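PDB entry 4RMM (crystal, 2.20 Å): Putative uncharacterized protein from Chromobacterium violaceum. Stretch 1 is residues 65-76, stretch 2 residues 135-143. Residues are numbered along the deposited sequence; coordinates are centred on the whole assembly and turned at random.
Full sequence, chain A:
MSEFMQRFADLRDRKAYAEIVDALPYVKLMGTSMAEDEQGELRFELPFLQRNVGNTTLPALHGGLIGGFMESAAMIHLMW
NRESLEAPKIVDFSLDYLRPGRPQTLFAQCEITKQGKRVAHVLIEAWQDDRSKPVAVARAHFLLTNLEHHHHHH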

# COMPACT_ATOMS: atom_id res chain seq x y z
N LEU A 65 1.51 -4.43 7.71
CA LEU A 65 0.97 -3.62 6.63
C LEU A 65 0.90 -4.41 5.33
O LEU A 65 1.85 -5.10 4.98
CB LEU A 65 1.82 -2.36 6.40
CG LEU A 65 2.06 -1.43 7.59
CD1 LEU A 65 2.68 -0.13 7.09
CD2 LEU A 65 0.75 -1.15 8.32
N ILE A 66 -0.22 -4.28 4.63
CA ILE A 66 -0.44 -4.97 3.37
C ILE A 66 -1.16 -4.10 2.34
O ILE A 66 -1.57 -4.58 1.28
CB ILE A 66 -1.29 -6.27 3.56
CG1 ILE A 66 -2.58 -5.95 4.29
CG2 ILE A 66 -0.47 -7.32 4.33
CD1 ILE A 66 -3.46 -7.17 4.55
N GLY A 67 -1.29 -2.81 2.64
CA GLY A 67 -1.95 -1.90 1.73
C GLY A 67 -1.42 -1.95 0.32
O GLY A 67 -2.19 -1.98 -0.64
N GLY A 68 -0.10 -1.95 0.19
CA GLY A 68 0.52 -2.02 -1.13
C GLY A 68 0.15 -3.29 -1.87
O GLY A 68 -0.15 -3.25 -3.06
N PHE A 69 0.15 -4.41 -1.17
CA PHE A 69 -0.19 -5.72 -1.75
C PHE A 69 -1.61 -5.74 -2.27
O PHE A 69 -1.86 -6.06 -3.42
CB PHE A 69 -0.01 -6.80 -0.69
CG PHE A 69 -0.68 -8.10 -1.01
CD1 PHE A 69 -0.23 -8.88 -2.07
CD2 PHE A 69 -1.74 -8.56 -0.24
CE1 PHE A 69 -0.83 -10.12 -2.36
CE2 PHE A 69 -2.35 -9.78 -0.51
CZ PHE A 69 -1.90 -10.57 -1.58
N MSE A 70 -2.54 -5.39 -1.38
CA MSE A 70 -3.97 -5.34 -1.66
C MSE A 70 -4.27 -4.42 -2.85
O MSE A 70 -4.97 -4.79 -3.79
CB MSE A 70 -4.68 -4.85 -0.40
CG MSE A 70 -4.46 -5.75 0.80
SE MSE A 70 -5.33 -7.48 0.55
CE MSE A 70 -7.02 -7.02 1.38
N GLU A 71 -3.73 -3.21 -2.79
CA GLU A 71 -3.92 -2.24 -3.87
C GLU A 71 -3.42 -2.76 -5.24
O GLU A 71 -4.12 -2.63 -6.23
CB GLU A 71 -3.22 -0.93 -3.50
CG GLU A 71 -3.32 0.14 -4.55
CD GLU A 71 -2.69 1.46 -4.10
OE1 GLU A 71 -1.49 1.48 -3.78
OE2 GLU A 71 -3.40 2.47 -4.07
N SER A 72 -2.23 -3.35 -5.29
CA SER A 72 -1.71 -3.87 -6.56
C SER A 72 -2.50 -5.10 -7.03
O SER A 72 -2.69 -5.28 -8.24
CB SER A 72 -0.24 -4.29 -6.43
OG SER A 72 0.38 -3.70 -5.32
N ALA A 73 -2.92 -5.95 -6.09
CA ALA A 73 -3.71 -7.13 -6.45
C ALA A 73 -4.96 -6.68 -7.17
O ALA A 73 -5.31 -7.21 -8.22
CB ALA A 73 -4.10 -7.94 -5.18
N ALA A 74 -5.64 -5.68 -6.61
CA ALA A 74 -6.87 -5.16 -7.20
C ALA A 74 -6.58 -4.59 -8.60
O ALA A 74 -7.39 -4.72 -9.51
CB ALA A 74 -7.46 -4.08 -6.30
N MSE A 75 -5.43 -3.96 -8.77
CA MSE A 75 -5.06 -3.40 -10.07
C MSE A 75 -4.82 -4.55 -11.05
O MSE A 75 -5.38 -4.58 -12.15
CB MSE A 75 -3.79 -2.57 -9.96
CG MSE A 75 -3.01 -2.58 -11.27
SE MSE A 75 -2.28 -0.88 -11.74
CE MSE A 75 -0.49 -1.18 -11.10
N ILE A 76 -3.95 -5.47 -10.65
CA ILE A 76 -3.63 -6.62 -11.49
C ILE A 76 -4.88 -7.40 -11.88
O ILE A 76 -5.04 -7.80 -13.03
CB ILE A 76 -2.63 -7.55 -10.76
CG1 ILE A 76 -1.27 -6.85 -10.67
CG2 ILE A 76 -2.50 -8.88 -11.50
CD1 ILE A 76 -0.29 -7.49 -9.71
N VAL A 135 -8.68 -11.58 7.20
CA VAL A 135 -7.67 -10.84 7.93
C VAL A 135 -7.87 -9.35 7.61
O VAL A 135 -7.70 -8.48 8.47
CB VAL A 135 -6.27 -11.29 7.49
CG1 VAL A 135 -5.24 -10.26 7.89
CG2 VAL A 135 -5.95 -12.63 8.15
N ALA A 136 -8.29 -9.07 6.38
CA ALA A 136 -8.53 -7.71 5.91
C ALA A 136 -9.39 -7.71 4.64
O ALA A 136 -9.36 -8.65 3.85
CB ALA A 136 -7.19 -7.02 5.64
N VAL A 137 -10.18 -6.66 4.48
CA VAL A 137 -11.00 -6.52 3.27
C VAL A 137 -10.72 -5.12 2.71
O VAL A 137 -10.66 -4.14 3.45
CB VAL A 137 -12.51 -6.67 3.56
CG1 VAL A 137 -12.82 -8.10 4.10
CG2 VAL A 137 -12.94 -5.62 4.57
N ALA A 138 -10.53 -5.03 1.40
CA ALA A 138 -10.27 -3.74 0.78
C ALA A 138 -11.26 -3.47 -0.33
O ALA A 138 -12.00 -4.37 -0.75
CB ALA A 138 -8.85 -3.68 0.23
N ARG A 139 -11.26 -2.23 -0.79
CA ARG A 139 -12.12 -1.79 -1.88
C ARG A 139 -11.40 -0.68 -2.66
O ARG A 139 -10.75 0.18 -2.08
CB ARG A 139 -13.47 -1.29 -1.33
CG ARG A 139 -14.22 -2.40 -0.59
CD ARG A 139 -15.72 -2.15 -0.44
NE ARG A 139 -16.37 -3.16 0.40
CZ ARG A 139 -16.12 -3.32 1.69
NH1 ARG A 139 -15.24 -2.54 2.30
NH2 ARG A 139 -16.76 -4.26 2.39
N ALA A 140 -11.52 -0.75 -3.98
CA ALA A 140 -10.87 0.21 -4.86
C ALA A 140 -11.73 0.57 -6.07
O ALA A 140 -12.47 -0.26 -6.58
CB ALA A 140 -9.54 -0.36 -5.31
N HIS A 141 -11.62 1.82 -6.51
CA HIS A 141 -12.35 2.32 -7.67
C HIS A 141 -11.33 2.70 -8.72
O HIS A 141 -10.34 3.36 -8.42
CB HIS A 141 -13.18 3.56 -7.33
CG HIS A 141 -14.30 3.30 -6.39
ND1 HIS A 141 -14.49 4.02 -5.23
CD2 HIS A 141 -15.31 2.39 -6.43
CE1 HIS A 141 -15.55 3.56 -4.59
NE2 HIS A 141 -16.07 2.58 -5.31
N PHE A 142 -11.58 2.28 -9.96
CA PHE A 142 -10.68 2.60 -11.04
C PHE A 142 -11.43 3.26 -12.18
O PHE A 142 -12.62 3.02 -12.39
CB PHE A 142 -9.99 1.34 -11.58
CG PHE A 142 -9.03 0.71 -10.62
CD1 PHE A 142 -9.50 -0.08 -9.57
CD2 PHE A 142 -7.65 0.87 -10.78
CE1 PHE A 142 -8.62 -0.70 -8.69
CE2 PHE A 142 -6.75 0.26 -9.90
CZ PHE A 142 -7.24 -0.53 -8.86
N LEU A 143 -10.71 4.09 -12.91
CA LEU A 143 -11.27 4.78 -14.05
C LEU A 143 -10.69 4.08 -15.27
O LEU A 143 -9.48 3.94 -15.39
CB LEU A 143 -10.86 6.24 -14.02
CG LEU A 143 -11.51 7.09 -15.11
CD1 LEU A 143 -12.98 7.27 -14.80
CD2 LEU A 143 -10.79 8.42 -15.20

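How does the helix lie on the strand? Helix 67-76 crosses strand 136-143 at 49° between their N-to-C directions, with the axes 8.9 Å apart at closest approach. Both run in broadly the same sense, so I66 sits near A136, M70 near A138, A74 near A140 and M75 near F142. No hydrogen bond joins the two stretches. Within stretch 1, i to i+4 hydrogen bonds run from M70 N to I66 O (2.9 Å) through I76 N to S72 O (2.7 Å), and what remains between the stretches is apolar packing.

What does the start of stretch 1 contribute? The CA-to-CB bond of I66, at the N-cap position, points toward the strand, and I66 CD1 lies 3.9 Å from A136 CB. G67, G68 and F69 make no contact with the strand.

Why does M70 reach so much of the strand? This residue is a selenomethionine, and its chi1 and chi2 are both m. The terminal methyl M70 CE lies 4.0 Å from A138 CB and 4.3 Å from A136 CB, touching two small side chains that point the same way from alternate strand positions. M70 CE also approaches A136 O at 3.8 Å, a van der Waals contact, since a methyl carbon offers no conventional hydrogen-bond donor. Two residues on, the CA-to-CB bond of S72 points away from the strand; S72 OG donates a very short hydrogen bond to G68 O at 2.4 Å.

How is the far end closed? The A74 CA-to-CB bond points toward the strand: A74 CB is 4.4 Å from A140 CB and 4.3 Å from F142 CE1. The F142 ring then reaches the helix backbone, with F142 CZ 3.8 Å from M75 CA. M75, also selenomethionine, packs its CB 4.1 Å from F142 CE2, while the end of its side chain leads away.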